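PDB 4RK6: glucose-resistance amylase regulator from Weissella paramesenteroides ATCC 33313, which probably represses or otherwise regulates transcription as a LacI-family DNA-binding factor, and binds alpha-D-glucopyranose in its periplasmic-binding-protein-like sugar-binding region. Local coordinates for residues V15-I20 with I45-E50; N109-M114 with R146-K151; L188-A193 with E217-V222. All coordinates share one frame; numbering follows the deposited sequence.

Contact 1: residues V15-I20 with I45-E50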
loop_
_atom_site.group_PDB
_atom_site.type_symbol
_atom_site.label_atom_id
_atom_site.label_comp_id
_atom_site.label_asym_id
_atom_site.label_seq_id
_atom_site.Cartn_x
_atom_site.Cartn_y
_atom_site.Cartn_z
ATOM N N VAL A 15 3.019 -7.684 16.271
ATOM C CA VAL A 15 3.108 -6.307 15.789
ATOM C C VAL A 15 1.690 -5.802 15.691
ATOM O O VAL A 15 0.837 -6.501 15.168
ATOM C CB VAL A 15 3.767 -6.203 14.404
ATOM C CG1 VAL A 15 3.991 -4.747 14.013
ATOM C CG2 VAL A 15 5.074 -6.956 14.384
ATOM N N VAL A 16 1.453 -4.617 16.232
ATOM C CA VAL A 16 0.118 -4.021 16.251
ATOM C C VAL A 16 0.161 -2.872 15.259
ATOM O O VAL A 16 0.926 -1.922 15.404
ATOM C CB VAL A 16 -0.300 -3.543 17.663
ATOM C CG1 VAL A 16 -1.683 -2.890 17.637
ATOM C CG2 VAL A 16 -0.326 -4.699 18.640
ATOM N N VAL A 17 -0.674 -2.991 14.229
ATOM C CA VAL A 17 -0.754 -2.032 13.128
ATOM C C VAL A 17 -2.129 -1.342 13.165
ATOM O O VAL A 17 -3.144 -2.004 13.361
ATOM C CB VAL A 17 -0.608 -2.756 11.776
ATOM C CG1 VAL A 17 -0.577 -1.775 10.610
ATOM C CG2 VAL A 17 0.648 -3.627 11.782
ATOM N N PRO A 18 -2.157 -0.021 13.008
ATOM C CA PRO A 18 -3.472 0.641 12.932
ATOM C C PRO A 18 -4.244 0.248 11.670
ATOM O O PRO A 18 -3.641 -0.001 10.620
ATOM C CB PRO A 18 -3.129 2.135 12.912
ATOM C CG PRO A 18 -1.705 2.228 12.500
ATOM C CD PRO A 18 -1.037 0.910 12.776
ATOM N N LEU A 19 -5.568 0.168 11.769
ATOM C CA LEU A 19 -6.386 -0.116 10.582
ATOM C C LEU A 19 -6.135 0.916 9.476
ATOM O O LEU A 19 -6.046 0.566 8.298
ATOM C CB LEU A 19 -7.879 -0.162 10.919
ATOM C CG LEU A 19 -8.539 -1.542 11.055
ATOM C CD1 LEU A 19 -10.046 -1.342 11.095
ATOM C CD2 LEU A 19 -8.159 -2.503 9.932
ATOM N N ILE A 20 -6.007 2.179 9.874
ATOM C CA ILE A 20 -5.742 3.283 8.952
ATOM C C ILE A 20 -4.252 3.641 8.978
ATOM O O ILE A 20 -3.779 4.305 9.907
ATOM C CB ILE A 20 -6.579 4.525 9.335
ATOM C CG1 ILE A 20 -8.076 4.182 9.356
ATOM C CG2 ILE A 20 -6.306 5.678 8.373
ATOM C CD1 ILE A 20 -8.911 5.141 10.179
ATOM N N ILE A 45 0.885 -10.591 13.068
ATOM C CA ILE A 45 0.445 -9.243 12.776
ATOM C C ILE A 45 -1.046 -9.125 13.127
ATOM O O ILE A 45 -1.856 -9.982 12.758
ATOM C CB ILE A 45 0.654 -8.891 11.295
ATOM C CG1 ILE A 45 2.104 -9.134 10.860
ATOM C CG2 ILE A 45 0.214 -7.470 11.014
ATOM C CD1 ILE A 45 3.117 -8.225 11.512
ATOM N N THR A 46 -1.384 -8.066 13.858
ATOM C CA THR A 46 -2.743 -7.829 14.287
ATOM C C THR A 46 -3.051 -6.365 13.970
ATOM O O THR A 46 -2.161 -5.518 13.967
ATOM C CB THR A 46 -2.928 -8.123 15.805
ATOM O OG1 THR A 46 -2.100 -7.243 16.577
ATOM C CG2 THR A 46 -2.589 -9.567 16.135
ATOM N N TYR A 47 -4.320 -6.071 13.687
ATOM C CA TYR A 47 -4.765 -4.700 13.472
ATOM C C TYR A 47 -5.526 -4.179 14.681
ATOM O O TYR A 47 -6.098 -4.948 15.473
ATOM C CB TYR A 47 -5.615 -4.577 12.205
ATOM C CG TYR A 47 -4.811 -4.783 10.950
ATOM C CD1 TYR A 47 -4.027 -3.766 10.426
ATOM C CD2 TYR A 47 -4.816 -6.010 10.291
ATOM C CE1 TYR A 47 -3.281 -3.952 9.274
ATOM C CE2 TYR A 47 -4.067 -6.208 9.140
ATOM C CZ TYR A 47 -3.303 -5.173 8.634
ATOM O OH TYR A 47 -2.556 -5.354 7.493
ATOM N N LEU A 48 -5.476 -2.865 14.843
ATOM C CA LEU A 48 -6.111 -2.194 15.970
ATOM C C LEU A 48 -6.993 -1.062 15.453
ATOM O O LEU A 48 -6.518 -0.186 14.718
ATOM C CB LEU A 48 -5.043 -1.622 16.900
ATOM C CG LEU A 48 -5.520 -1.270 18.304
ATOM C CD1 LEU A 48 -5.542 -2.526 19.160
ATOM C CD2 LEU A 48 -4.613 -0.216 18.906
ATOM N N ASP A 49 -8.274 -1.085 15.824
ATOM C CA ASP A 49 -9.184 0.022 15.482
ATOM C C ASP A 49 -9.356 0.951 16.694
ATOM O O ASP A 49 -8.597 0.844 17.662
ATOM C CB ASP A 49 -10.521 -0.482 14.886
ATOM C CG ASP A 49 -11.354 -1.315 15.849
ATOM O OD1 ASP A 49 -11.089 -1.347 17.072
ATOM O OD2 ASP A 49 -12.316 -1.950 15.361
ATOM N N GLU A 50 -10.325 1.860 16.641
ATOM C CA GLU A 50 -10.484 2.889 17.677
ATOM C C GLU A 50 -11.480 2.493 18.777
ATOM O O GLU A 50 -11.827 3.312 19.622
ATOM C CB GLU A 50 -10.918 4.211 17.022
ATOM C CG GLU A 50 -10.408 5.461 17.727
ATOM C CD GLU A 50 -8.924 5.685 17.520
ATOM O OE1 GLU A 50 -8.493 5.773 16.351
ATOM O OE2 GLU A 50 -8.191 5.781 18.527
#
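Val17 and Tyr47 lie side by side and point the same way from two neighbouring parallel strands, 12-18 and 42-48, which helix 24-39 joins in a beta-alpha-beta unit of the periplasmic-binding-protein-like fold. The short strand segments twist against each other by 37°. CG1 of Val17, anti to the backbone N (chi1 -176°), meets CE1 of the Tyr47 ring at 3.7 Å, while CG2 goes to CG2 of Ile45 at 3.9 Å, so one valine touches two residues of the partner strand. Val15 and Ile45 also run alongside each other; CD1 of Ile45 touches CB of Val15 at 3.6 Å. On this face Val15, Val17 and Ile45 pack on Leu32, Ala25 and Ile29 of helix 24-39. On the other face CG1 of Val16 runs obliquely against CB of Leu48 at 3.7 Å, under helix 52-64. Beyond the strand ends, Leu19 stands at about a right angle to Tyr47, bringing CD2 near the tyrosine CB, and its CD1 reaches CB of Asp49. The carboxylate of Asp49 turns to His54 and Asp51 N, with a weak bond to Tyr33 of the second subunit; Ile45 and Tyr47 also pack on Ile45 of that subunit. The backbones are joined by Thr46 N to Val15 O, Val17 N to Thr46 O, Leu48 N to Val17 O and Leu19 N to Leu48 O. Val15 O takes a second, weak bond from the hydroxyl OG1 of Thr46, 3.3 Å away.

Contact 2: residues N109-M114 with R146-K151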
loop_
_atom_site.group_PDB
_atom_site.type_symbol
_atom_site.label_atom_id
_atom_site.label_comp_id
_atom_site.label_asym_id
_atom_site.label_seq_id
_atom_site.Cartn_x
_atom_site.Cartn_y
_atom_site.Cartn_z
ATOM N N ASN A 109 14.490 10.739 13.790
ATOM C CA ASN A 109 14.438 11.914 14.631
ATOM C C ASN A 109 13.561 12.996 14.017
ATOM O O ASN A 109 13.933 13.613 13.025
ATOM C CB ASN A 109 15.839 12.460 14.898
ATOM C CG ASN A 109 15.856 13.579 15.932
ATOM O OD1 ASN A 109 15.327 14.674 15.730
ATOM N ND2 ASN A 109 16.523 13.314 17.053
ATOM N N GLU A 110 12.411 13.232 14.631
ATOM C CA GLU A 110 11.387 14.094 14.036
ATOM C C GLU A 110 11.845 15.539 13.858
ATOM O O GLU A 110 11.618 16.129 12.807
ATOM C CB GLU A 110 10.080 14.022 14.832
ATOM C CG GLU A 110 9.280 12.751 14.607
ATOM C CD GLU A 110 8.407 12.807 13.352
ATOM O OE1 GLU A 110 8.288 13.881 12.714
ATOM O OE2 GLU A 110 7.811 11.773 13.039
ATOM N N PHE A 111 12.508 16.124 14.855
ATOM C CA PHE A 111 12.934 17.495 14.681
ATOM C C PHE A 111 14.008 17.617 13.605
ATOM O O PHE A 111 14.000 18.566 12.830
ATOM C CB PHE A 111 13.406 18.146 15.983
ATOM C CG PHE A 111 13.778 19.581 15.797
ATOM C CD1 PHE A 111 12.789 20.560 15.694
ATOM C CD2 PHE A 111 15.106 19.947 15.628
ATOM C CE1 PHE A 111 13.123 21.875 15.455
ATOM C CE2 PHE A 111 15.442 21.266 15.398
ATOM C CZ PHE A 111 14.450 22.230 15.312
ATOM N N GLU A 112 14.947 16.678 13.574
ATOM C CA GLU A 112 15.989 16.704 12.550
ATOM C C GLU A 112 15.400 16.603 11.152
ATOM O O GLU A 112 15.852 17.316 10.234
ATOM C CB GLU A 112 16.977 15.569 12.774
ATOM C CG GLU A 112 18.255 15.660 11.961
ATOM C CD GLU A 112 19.211 14.515 12.264
ATOM O OE1 GLU A 112 19.667 13.855 11.310
ATOM O OE2 GLU A 112 19.501 14.263 13.455
HETATM N N MSE A 113 14.417 15.709 10.973
HETATM C CA MSE A 113 13.737 15.585 9.658
HETATM C C MSE A 113 13.160 16.899 9.269
HETATM O O MSE A 113 13.453 17.429 8.184
HETATM C CB MSE A 113 12.606 14.562 9.649
HETATM C CG MSE A 113 13.126 13.133 9.715
HETATM SE SE MSE A 113 11.692 11.902 9.173
HETATM C CE MSE A 113 10.653 11.968 10.858
HETATM N N MSE A 114 12.356 17.473 10.158
HETATM C CA MSE A 114 11.658 18.721 9.837
HETATM C C MSE A 114 12.605 19.860 9.628
HETATM O O MSE A 114 12.454 20.654 8.696
HETATM C CB MSE A 114 10.681 19.104 10.934
HETATM C CG MSE A 114 9.901 20.366 10.595
HETATM SE SE MSE A 114 8.664 20.052 9.085
HETATM C CE MSE A 114 7.547 18.737 9.985
ATOM N N ARG A 146 3.602 19.611 13.398
ATOM C CA ARG A 146 3.157 20.992 13.556
ATOM C C ARG A 146 4.106 21.770 14.476
ATOM O O ARG A 146 4.585 22.864 14.130
ATOM C CB ARG A 146 1.744 20.984 14.157
ATOM C CG ARG A 146 1.127 22.347 14.392
ATOM C CD ARG A 146 -0.028 22.263 15.379
ATOM N NE ARG A 146 -0.625 23.578 15.615
ATOM C CZ ARG A 146 -1.787 24.008 15.109
ATOM N NH1 ARG A 146 -2.546 23.239 14.334
ATOM N NH2 ARG A 146 -2.213 25.226 15.419
ATOM N N THR A 147 4.358 21.201 15.650
ATOM C CA THR A 147 5.223 21.860 16.623
ATOM C C THR A 147 6.660 22.015 16.126
ATOM O O THR A 147 7.246 23.088 16.239
ATOM C CB THR A 147 5.116 21.159 17.979
ATOM O OG1 THR A 147 3.812 21.446 18.491
ATOM C CG2 THR A 147 6.168 21.656 18.930
ATOM N N ASN A 148 7.217 20.966 15.516
ATOM C CA ASN A 148 8.582 21.066 14.991
ATOM C C ASN A 148 8.719 22.027 13.818
ATOM O O ASN A 148 9.730 22.713 13.688
ATOM C CB ASN A 148 9.104 19.684 14.616
ATOM C CG ASN A 148 9.433 18.840 15.816
ATOM O OD1 ASN A 148 9.732 19.348 16.913
ATOM N ND2 ASN A 148 9.375 17.547 15.636
ATOM N N PHE A 149 7.689 22.084 12.972
ATOM C CA PHE A 149 7.661 23.031 11.854
ATOM C C PHE A 149 7.710 24.440 12.379
ATOM O O PHE A 149 8.512 25.244 11.940
ATOM C CB PHE A 149 6.403 22.798 11.018
ATOM C CG PHE A 149 6.209 23.788 9.897
ATOM C CD1 PHE A 149 7.176 23.953 8.913
ATOM C CD2 PHE A 149 5.051 24.543 9.818
ATOM C CE1 PHE A 149 6.999 24.860 7.873
ATOM C CE2 PHE A 149 4.851 25.428 8.765
ATOM C CZ PHE A 149 5.840 25.612 7.806
ATOM N N ILE A 150 6.847 24.728 13.346
ATOM C CA ILE A 150 6.812 26.056 13.923
ATOM C C ILE A 150 8.149 26.423 14.591
ATOM O O ILE A 150 8.684 27.521 14.359
ATOM C CB ILE A 150 5.590 26.242 14.844
ATOM C CG1 ILE A 150 4.328 26.232 13.978
ATOM C CG2 ILE A 150 5.690 27.591 15.569
ATOM C CD1 ILE A 150 3.062 25.917 14.722
ATOM N N LYS A 151 8.708 25.501 15.358
ATOM C CA LYS A 151 10.003 25.712 16.030
ATOM C C LYS A 151 11.100 25.983 15.008
ATOM O O LYS A 151 11.869 26.929 15.140
ATOM C CB LYS A 151 10.369 24.494 16.869
ATOM C CG LYS A 151 11.721 24.604 17.589
ATOM C CD LYS A 151 12.053 23.352 18.390
ATOM C CE LYS A 151 13.225 23.566 19.348
ATOM N NZ LYS A 151 14.370 24.317 18.757
HETATM O O HOH W 1 8.863 16.516 12.835
#
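Phe111 of helix 110-123 and Asn148 of helix 144-155 meet where helix segments 110-114 and 146-151 cross at 53°, their axes 9.2 Å apart. The amide stands at the rim of the phenyl ring, its plane turned 79° from it, with OD1 3.5 Å from CD1 near the ring plane. Aliphatic packing follows: Lys151 crosses Phe111 at about a right angle, bringing CD to 3.5 Å from CE1, while its NZ pairs with Asp155. Met114, a selenomethionine, supplies a Met-aromatic contact, its SE lying obliquely 5.3 Å from the centroid of the Phe149 ring. The bend at chi2 (68°) carries SE towards Phe149, and SE also packs on that residue's CB at 4.0 Å. Both side chains also touch Leu131, so the helix pair sits on strand 129-132. Polar contact between the segments passes through water 1, which accepts from ND2 of Asn148 at 3.0 Å and donates to OE1 of Glu110 at 2.7 Å and, weakly, to Glu110 O. OE1 is also salt-bridged to Arg145, a residue of the glucose pocket. Without a direct hydrogen bond, the joint rests on van der Waals packing and one bridging water, and Glu110 probably helps to position Arg145.

Contact 3: residues L188-A193 with E217-V222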
loop_
_atom_site.group_PDB
_atom_site.type_symbol
_atom_site.label_atom_id
_atom_site.label_comp_id
_atom_site.label_asym_id
_atom_site.label_seq_id
_atom_site.Cartn_x
_atom_site.Cartn_y
_atom_site.Cartn_z
ATOM N N LEU A 188 -2.063 31.515 -3.850
ATOM C CA LEU A 188 -1.555 30.832 -2.683
ATOM C C LEU A 188 -0.625 31.747 -1.919
ATOM O O LEU A 188 0.228 32.385 -2.518
ATOM C CB LEU A 188 -0.816 29.550 -3.080
ATOM C CG LEU A 188 -1.740 28.446 -3.596
ATOM C CD1 LEU A 188 -0.865 27.274 -4.033
ATOM C CD2 LEU A 188 -2.756 27.990 -2.582
ATOM N N PRO A 189 -0.790 31.802 -0.583
ATOM C CA PRO A 189 0.019 32.699 0.243
ATOM C C PRO A 189 1.374 32.122 0.611
ATOM O O PRO A 189 2.182 32.812 1.228
ATOM C CB PRO A 189 -0.839 32.903 1.497
ATOM C CG PRO A 189 -1.714 31.697 1.578
ATOM C CD PRO A 189 -1.902 31.206 0.173
ATOM N N PHE A 190 1.620 30.878 0.205
ATOM C CA PHE A 190 2.897 30.220 0.386
ATOM C C PHE A 190 3.444 29.705 -0.939
ATOM O O PHE A 190 2.690 29.381 -1.864
ATOM C CB PHE A 190 2.773 29.063 1.383
ATOM C CG PHE A 190 1.567 28.183 1.160
ATOM C CD1 PHE A 190 1.633 27.089 0.306
ATOM C CD2 PHE A 190 0.365 28.437 1.818
ATOM C CE1 PHE A 190 0.528 26.290 0.108
ATOM C CE2 PHE A 190 -0.740 27.629 1.634
ATOM C CZ PHE A 190 -0.667 26.553 0.769
ATOM N N THR A 191 4.759 29.617 -1.015
ATOM C CA THR A 191 5.452 29.183 -2.237
ATOM C C THR A 191 5.902 27.725 -2.189
ATOM O O THR A 191 6.289 27.163 -3.223
ATOM C CB THR A 191 6.674 30.070 -2.543
ATOM O OG1 THR A 191 7.636 29.988 -1.462
ATOM C CG2 THR A 191 6.228 31.518 -2.755
ATOM N N ALA A 192 5.892 27.152 -0.987
ATOM C CA ALA A 192 6.306 25.768 -0.748
ATOM C C ALA A 192 5.421 25.140 0.295
ATOM O O ALA A 192 4.911 25.807 1.205
ATOM C CB ALA A 192 7.750 25.700 -0.303
ATOM N N ALA A 193 5.219 23.839 0.148
ATOM C CA ALA A 193 4.455 23.059 1.089
ATOM C C ALA A 193 5.269 21.839 1.514
ATOM O O ALA A 193 5.881 21.173 0.690
ATOM C CB ALA A 193 3.140 22.623 0.472
ATOM N N GLU A 217 6.743 25.015 -10.542
ATOM C CA GLU A 217 6.664 26.429 -10.975
ATOM C C GLU A 217 5.727 27.209 -10.069
ATOM O O GLU A 217 6.021 28.337 -9.690
ATOM C CB GLU A 217 6.164 26.538 -12.433
ATOM C CG GLU A 217 7.183 26.186 -13.514
ATOM C CD GLU A 217 7.729 24.767 -13.417
ATOM O OE1 GLU A 217 8.971 24.620 -13.460
ATOM O OE2 GLU A 217 6.937 23.797 -13.283
ATOM N N ASP A 218 4.581 26.608 -9.735
ATOM C CA ASP A 218 3.527 27.296 -8.991
ATOM C C ASP A 218 3.441 26.908 -7.526
ATOM O O ASP A 218 2.658 27.488 -6.785
ATOM C CB ASP A 218 2.188 27.050 -9.677
ATOM C CG ASP A 218 2.167 27.586 -11.104
ATOM O OD1 ASP A 218 2.554 28.760 -11.292
ATOM O OD2 ASP A 218 1.790 26.843 -12.032
ATOM N N LEU A 219 4.232 25.919 -7.121
ATOM C CA LEU A 219 4.280 25.421 -5.738
ATOM C C LEU A 219 5.376 24.383 -5.633
ATOM O O LEU A 219 5.338 23.393 -6.358
ATOM C CB LEU A 219 2.964 24.761 -5.311
ATOM C CG LEU A 219 2.960 24.187 -3.887
ATOM C CD1 LEU A 219 3.073 25.287 -2.848
ATOM C CD2 LEU A 219 1.727 23.308 -3.624
ATOM N N SER A 220 6.339 24.617 -4.744
ATOM C CA SER A 220 7.352 23.625 -4.412
ATOM C C SER A 220 6.833 22.669 -3.331
ATOM O O SER A 220 6.072 23.077 -2.453
ATOM C CB SER A 220 8.630 24.338 -3.943
ATOM O OG SER A 220 9.299 24.969 -5.038
ATOM N N ILE A 221 7.261 21.400 -3.379
ATOM C CA ILE A 221 6.788 20.414 -2.425
ATOM C C ILE A 221 7.952 19.559 -1.959
ATOM O O ILE A 221 8.778 19.132 -2.780
ATOM C CB ILE A 221 5.694 19.478 -3.021
ATOM C CG1 ILE A 221 4.482 20.251 -3.522
ATOM C CG2 ILE A 221 5.226 18.440 -2.001
ATOM C CD1 ILE A 221 3.566 19.377 -4.363
ATOM N N VAL A 222 7.996 19.311 -0.652
ATOM C CA VAL A 222 8.848 18.270 -0.074
ATOM C C VAL A 222 7.962 17.372 0.778
ATOM O O VAL A 222 7.155 17.859 1.574
ATOM C CB VAL A 222 10.011 18.822 0.778
ATOM C CG1 VAL A 222 10.818 17.669 1.369
ATOM C CG2 VAL A 222 10.910 19.735 -0.032
HETATM O O HOH W 2 2.826 29.068 -4.543
HETATM O O HOH W 3 8.068 27.057 -6.200
#
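Ala192 and Ser220 pair in parallel at the start of strands 192-195 and 220-223, their CA atoms 4.4 Å apart, in a beta-alpha-beta unit joined by helix 198-210. Ser220 N donates to Thr191 O at 3.0 Å, almost straight at 173°; Ala193 N answers to Ser220 O at 2.8 Å, and Val222 N to Ala193 O at 3.1 Å. CA-H...O contacts accompany these bonds, among them Ala192 CA to Ser220 O at 3.2 Å. Before the strands, water 2 bridges the two segments, donating to both Phe190 O and Asp218 O. Among the side chains, Leu219 does most of the touching: with CG anti to the backbone N (chi1 179°), its CD1 comes to the edge of the Phe190 ring, 3.9 Å from CD1 of that ring, and also lies over the Thr191 carbonyl. Phe190 in turn packs edge-to-face with Tyr183. The CB atoms of Ala192 and Ser220 sit next to each other at 4.0 Å, on the face touching His126. Ser220 OG, hydrogen-bonded to Leu281 N, also bonds to water 3 at 2.7 Å, and that water donates weakly to Thr191 O. The mostly apolar side chains thus leave the direct polar joining to the backbone.

Contact 1 and contact 3 are both parallel strand pairs of beta-alpha-beta units, in different parts of the sheet and on opposite sides of the chain's centre, their centres about 34 Å apart. Contact 2, a helix pair, lies about 26 Å from contact 1 and about 19 Å from contact 3, centre to centre, and none of the three touch. Glucose relates to them unequally. In contact 2 the side chain of Glu110 is about 4 Å from the bound glucose. In contact 1 that of Pro18 is about 8 Å from the sugar, and in contact 3 that of Val222 about 12 Å. Helix 110-123 links two of them, since beyond contact 2 its Ile117 and Leu121 pack on Val222. Contact 1 alone meets the second subunit.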